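Local coordinates for protein type IV pilus biogenesis factor PilY1 (Pseudomonas aeruginosa, PDB 3HX6) that primes type IV pilus assembly, takes part in adhesion to host cells and twitching motility, and probably regulates pilus retraction through calcium binding and release, at residues P198-V210 with F293-F306. The protein carries 3 engineered substitutions. Residues are numbered along the deposited sequence; the frame is centred on the assembly and turned at random.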
loop_
_atom_site.group_PDB
_atom_site.type_symbol
_atom_site.label_atom_id
_atom_site.label_comp_id
_atom_site.label_asym_id
_atom_site.label_seq_id
_atom_site.Cartn_x
_atom_site.Cartn_y
_atom_site.Cartn_z
ATOM N N PRO A 198 23.266 -11.994 -1.771
ATOM C CA PRO A 198 24.027 -10.752 -1.686
ATOM C C PRO A 198 23.151 -9.542 -1.415
ATOM O O PRO A 198 21.932 -9.575 -1.624
ATOM C CB PRO A 198 24.701 -10.675 -3.053
ATOM C CG PRO A 198 23.657 -11.263 -3.951
ATOM C CD PRO A 198 23.164 -12.463 -3.165
ATOM N N THR A 199 23.780 -8.481 -0.930
ATOM C CA THR A 199 23.093 -7.223 -0.686
ATOM C C THR A 199 23.770 -6.238 -1.627
ATOM O O THR A 199 24.982 -6.298 -1.835
ATOM C CB THR A 199 23.259 -6.724 0.773
ATOM O OG1 THR A 199 22.412 -7.484 1.646
ATOM C CG2 THR A 199 22.876 -5.246 0.883
ATOM N N VAL A 200 22.979 -5.356 -2.218
ATOM C CA VAL A 200 23.510 -4.346 -3.115
ATOM C C VAL A 200 23.393 -3.049 -2.344
ATOM O O VAL A 200 22.299 -2.659 -1.945
ATOM C CB VAL A 200 22.693 -4.257 -4.402
ATOM C CG1 VAL A 200 23.219 -3.116 -5.269
ATOM C CG2 VAL A 200 22.779 -5.582 -5.150
ATOM N N ALA A 201 24.514 -2.376 -2.122
ATOM C CA ALA A 201 24.453 -1.152 -1.341
ATOM C C ALA A 201 25.544 -0.152 -1.642
ATOM O O ALA A 201 26.543 -0.463 -2.285
ATOM C CB ALA A 201 24.469 -1.500 0.147
ATOM N N ARG A 202 25.324 1.062 -1.164
ATOM C CA ARG A 202 26.277 2.141 -1.334
ATOM C C ARG A 202 27.220 2.075 -0.144
ATOM O O ARG A 202 26.775 1.985 1.001
ATOM C CB ARG A 202 25.551 3.487 -1.345
ATOM C CG ARG A 202 26.478 4.687 -1.430
ATOM C CD ARG A 202 27.295 4.677 -2.702
ATOM N NE ARG A 202 27.548 6.035 -3.171
ATOM C CZ ARG A 202 28.272 6.937 -2.519
ATOM N NH1 ARG A 202 28.837 6.632 -1.356
ATOM N NH2 ARG A 202 28.420 8.152 -3.027
ATOM N N LEU A 203 28.520 2.116 -0.413
ATOM C CA LEU A 203 29.498 2.048 0.661
ATOM C C LEU A 203 30.294 3.336 0.793
ATOM O O LEU A 203 30.245 4.221 -0.079
ATOM C CB LEU A 203 30.454 0.865 0.444
ATOM C CG LEU A 203 29.798 -0.507 0.243
ATOM C CD1 LEU A 203 30.874 -1.582 0.112
ATOM C CD2 LEU A 203 28.884 -0.816 1.404
ATOM N N HIS A 204 31.031 3.431 1.890
ATOM C CA HIS A 204 31.829 4.611 2.168
ATOM C C HIS A 204 33.026 4.802 1.237
ATOM O O HIS A 204 33.781 5.755 1.402
ATOM C CB HIS A 204 32.280 4.592 3.634
ATOM C CG HIS A 204 31.217 5.035 4.591
ATOM N ND1 HIS A 204 30.839 6.354 4.720
ATOM C CD2 HIS A 204 30.422 4.332 5.435
ATOM C CE1 HIS A 204 29.861 6.446 5.603
ATOM N NE2 HIS A 204 29.588 5.233 6.051
ATOM N N ASN A 205 33.209 3.907 0.267
ATOM C CA ASN A 205 34.318 4.069 -0.667
ATOM C C ASN A 205 33.803 4.873 -1.860
ATOM O O ASN A 205 34.454 4.961 -2.897
ATOM C CB ASN A 205 34.875 2.707 -1.113
ATOM C CG ASN A 205 33.975 1.994 -2.093
ATOM O OD1 ASN A 205 32.756 2.007 -1.955
ATOM N ND2 ASN A 205 34.578 1.355 -3.089
ATOM N N GLY A 206 32.619 5.458 -1.679
ATOM C CA GLY A 206 31.993 6.287 -2.695
ATOM C C GLY A 206 31.234 5.579 -3.801
ATOM O O GLY A 206 30.668 6.236 -4.682
ATOM N N LYS A 207 31.186 4.252 -3.759
ATOM C CA LYS A 207 30.514 3.518 -4.822
ATOM C C LYS A 207 29.542 2.440 -4.348
ATOM O O LYS A 207 29.506 2.077 -3.167
ATOM C CB LYS A 207 31.573 2.892 -5.739
ATOM C CG LYS A 207 32.682 3.874 -6.132
ATOM C CD LYS A 207 33.811 3.194 -6.889
ATOM C CE LYS A 207 33.510 3.075 -8.372
ATOM N NZ LYS A 207 33.499 4.422 -9.008
ATOM N N TRP A 208 28.740 1.948 -5.285
ATOM C CA TRP A 208 27.793 0.892 -4.993
ATOM C C TRP A 208 28.511 -0.427 -5.185
ATOM O O TRP A 208 29.356 -0.557 -6.068
ATOM C CB TRP A 208 26.589 0.978 -5.922
ATOM C CG TRP A 208 25.614 2.020 -5.484
ATOM C CD1 TRP A 208 25.758 3.376 -5.573
ATOM C CD2 TRP A 208 24.371 1.788 -4.815
ATOM N NE1 TRP A 208 24.676 4.005 -4.994
ATOM C CE2 TRP A 208 23.810 3.051 -4.524
ATOM C CE3 TRP A 208 23.675 0.632 -4.437
ATOM C CZ2 TRP A 208 22.583 3.191 -3.864
ATOM C CZ3 TRP A 208 22.452 0.770 -3.780
ATOM C CH2 TRP A 208 21.920 2.045 -3.502
ATOM N N ALA A 209 28.173 -1.408 -4.363
ATOM C CA ALA A 209 28.819 -2.700 -4.460
ATOM C C ALA A 209 27.889 -3.848 -4.142
ATOM O O ALA A 209 26.792 -3.670 -3.603
ATOM C CB ALA A 209 30.011 -2.753 -3.513
ATOM N N VAL A 210 28.338 -5.036 -4.510
ATOM C CA VAL A 210 27.605 -6.243 -4.197
ATOM C C VAL A 210 28.354 -6.728 -2.976
ATOM O O VAL A 210 29.561 -6.963 -3.039
ATOM C CB VAL A 210 27.721 -7.294 -5.304
ATOM C CG1 VAL A 210 27.245 -8.659 -4.780
ATOM C CG2 VAL A 210 26.885 -6.863 -6.505
ATOM N N PHE A 293 29.689 8.293 11.266
ATOM C CA PHE A 293 29.178 7.737 10.024
ATOM C C PHE A 293 29.148 8.788 8.925
ATOM O O PHE A 293 28.469 8.629 7.916
ATOM C CB PHE A 293 27.781 7.167 10.257
ATOM C CG PHE A 293 27.731 6.136 11.350
ATOM C CD1 PHE A 293 26.886 6.300 12.443
ATOM C CD2 PHE A 293 28.545 5.008 11.295
ATOM C CE1 PHE A 293 26.854 5.353 13.466
ATOM C CE2 PHE A 293 28.518 4.059 12.311
ATOM C CZ PHE A 293 27.672 4.233 13.398
ATOM N N SER A 294 29.903 9.861 9.132
ATOM C CA SER A 294 29.981 10.945 8.165
ATOM C C SER A 294 30.484 10.447 6.816
ATOM O O SER A 294 31.292 9.523 6.740
ATOM C CB SER A 294 30.918 12.045 8.675
ATOM O OG SER A 294 31.090 13.048 7.693
ATOM N N ARG A 295 29.999 11.077 5.753
ATOM C CA ARG A 295 30.404 10.726 4.400
ATOM C C ARG A 295 31.528 11.643 3.926
ATOM O O ARG A 295 32.124 11.419 2.873
ATOM C CB ARG A 295 29.220 10.868 3.447
ATOM C CG ARG A 295 28.184 9.788 3.582
ATOM C CD ARG A 295 27.606 9.482 2.216
ATOM N NE ARG A 295 26.451 10.307 1.900
ATOM C CZ ARG A 295 25.916 10.407 0.687
ATOM N NH1 ARG A 295 26.436 9.744 -0.336
ATOM N NH2 ARG A 295 24.843 11.154 0.505
ATOM N N ALA A 296 31.802 12.672 4.719
ATOM C CA ALA A 296 32.819 13.671 4.407
ATOM C C ALA A 296 34.091 13.139 3.761
ATOM O O ALA A 296 34.568 13.701 2.776
ATOM C CB ALA A 296 33.169 14.456 5.668
ATOM N N ASN A 297 34.646 12.065 4.307
ATOM C CA ASN A 297 35.873 11.509 3.753
ATOM C C ASN A 297 35.653 10.302 2.856
ATOM O O ASN A 297 36.589 9.554 2.589
ATOM C CB ASN A 297 36.837 11.133 4.882
ATOM C CG ASN A 297 37.116 12.296 5.821
ATOM O OD1 ASN A 297 37.435 13.402 5.382
ATOM N ND2 ASN A 297 37.002 12.049 7.121
ATOM N N ASP A 298 34.428 10.098 2.386
ATOM C CA ASP A 298 34.179 8.952 1.517
ATOM C C ASP A 298 35.060 9.007 0.279
ATOM O O ASP A 298 35.275 10.071 -0.303
ATOM C CB ASP A 298 32.708 8.887 1.111
ATOM C CG ASP A 298 31.847 8.240 2.174
ATOM O OD1 ASP A 298 32.335 8.076 3.312
ATOM O OD2 ASP A 298 30.685 7.901 1.881
ATOM N N GLY A 299 35.573 7.846 -0.112
ATOM C CA GLY A 299 36.429 7.767 -1.274
ATOM C C GLY A 299 37.019 6.379 -1.404
ATOM O O GLY A 299 36.917 5.566 -0.481
ATOM N N PRO A 300 37.669 6.082 -2.538
ATOM C CA PRO A 300 38.267 4.763 -2.760
ATOM C C PRO A 300 39.226 4.309 -1.665
ATOM O O PRO A 300 39.342 3.115 -1.395
ATOM C CB PRO A 300 38.949 4.919 -4.119
ATOM C CG PRO A 300 39.309 6.377 -4.151
ATOM C CD PRO A 300 38.062 7.026 -3.601
ATOM N N ALA A 301 39.892 5.260 -1.021
ATOM C CA ALA A 301 40.845 4.943 0.036
ATOM C C ALA A 301 40.208 4.287 1.261
ATOM O O ALA A 301 40.828 3.451 1.917
ATOM C CB ALA A 301 41.587 6.208 0.456
ATOM N N VAL A 302 38.976 4.667 1.576
ATOM C CA VAL A 302 38.299 4.105 2.741
ATOM C C VAL A 302 38.195 2.578 2.671
ATOM O O VAL A 302 38.118 1.905 3.701
ATOM C CB VAL A 302 36.883 4.699 2.899
ATOM C CG1 VAL A 302 36.204 4.120 4.133
ATOM C CG2 VAL A 302 36.971 6.209 3.012
ATOM N N ALA A 303 38.205 2.038 1.456
ATOM C CA ALA A 303 38.093 0.598 1.265
ATOM C C ALA A 303 39.164 -0.173 2.026
ATOM O O ALA A 303 38.882 -1.223 2.603
ATOM C CB ALA A 303 38.155 0.257 -0.221
ATOM N N SER A 304 40.387 0.350 2.039
ATOM C CA SER A 304 41.482 -0.312 2.740
ATOM C C SER A 304 41.278 -0.283 4.248
ATOM O O SER A 304 41.895 -1.059 4.980
ATOM C CB SER A 304 42.827 0.335 2.378
ATOM O OG SER A 304 42.822 1.726 2.655
ATOM N N SER A 305 40.414 0.611 4.714
ATOM C CA SER A 305 40.127 0.708 6.142
ATOM C C SER A 305 39.056 -0.281 6.585
ATOM O O SER A 305 38.926 -0.544 7.776
ATOM C CB SER A 305 39.679 2.123 6.516
ATOM O OG SER A 305 40.744 3.042 6.378
ATOM N N PHE A 306 38.275 -0.811 5.645
ATOM C CA PHE A 306 37.238 -1.780 6.007
ATOM C C PHE A 306 37.939 -2.900 6.775
ATOM O O PHE A 306 39.083 -3.224 6.481
ATOM C CB PHE A 306 36.551 -2.345 4.757
ATOM C CG PHE A 306 35.716 -1.339 4.009
ATOM C CD1 PHE A 306 35.222 -1.639 2.747
ATOM C CD2 PHE A 306 35.420 -0.098 4.565
ATOM C CE1 PHE A 306 34.445 -0.724 2.045
ATOM C CE2 PHE A 306 34.643 0.829 3.871
ATOM C CZ PHE A 306 34.154 0.513 2.607
HETATM O O HOH W 1 37.598 1.507 -3.219
#
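His-204 sets the edge of its imidazole ring against the carboxylate of Asp-298. His-204 ND1 donates to Asp-298 OD1 at 2.7 Å, with an N-H...O angle of 162°. The oxygen accepts on its syn lone pair and lies in the ring plane, while carboxylate and ring stand 85° apart. CG of His-204 lies anti to its carbonyl carbon (chi1 -79°), which carries the ring past Asp-298 toward Phe-293 and Ser-294. There His-204 CE1 sits 3.5 Å from Phe-293 O. The other ring nitrogen, NE2, is hydrogen-bonded to OD1 of Asp-266, a ligand of the bound calcium.

The backbones meet at the type I turn from Leu-203 to Gly-206. Gly-299 N donates to His-204 O at 3.1 Å, and Asn-205 CA makes a close CA-H...O contact with Gly-299 O. A water joins Asn-205 ND2 to Pro-300 O. Asn-205 OD1 accepts from Lys-207 N in an Asx turn, with the donor above the carbonyl plane. Apolar contact comes from Val-302 CG1, 4.0 Å from His-204 CB, and from Phe-306, whose ring meets Leu-203.

Arg-202 NH1 makes a long salt bridge to Asp-298 OD2, at 3.9 Å. Arg-202 NE forms a salt bridge with Glu-69. Arg-295 NH1 lies over one face of the Arg-202 guanidinium, 3.7 Å from Arg-202 NH2; Arg-295 NH1 and NH2 are hydrogen-bonded to Ile-68 O and Pro-67 O.

The contact thus ties a hairpin turn of one four-stranded propeller sheet to the loop before strand 307-317 of the next. His-204, held between two carboxylates, is a second-shell residue of the calcium site, and the acidic surroundings would probably favour its protonated form.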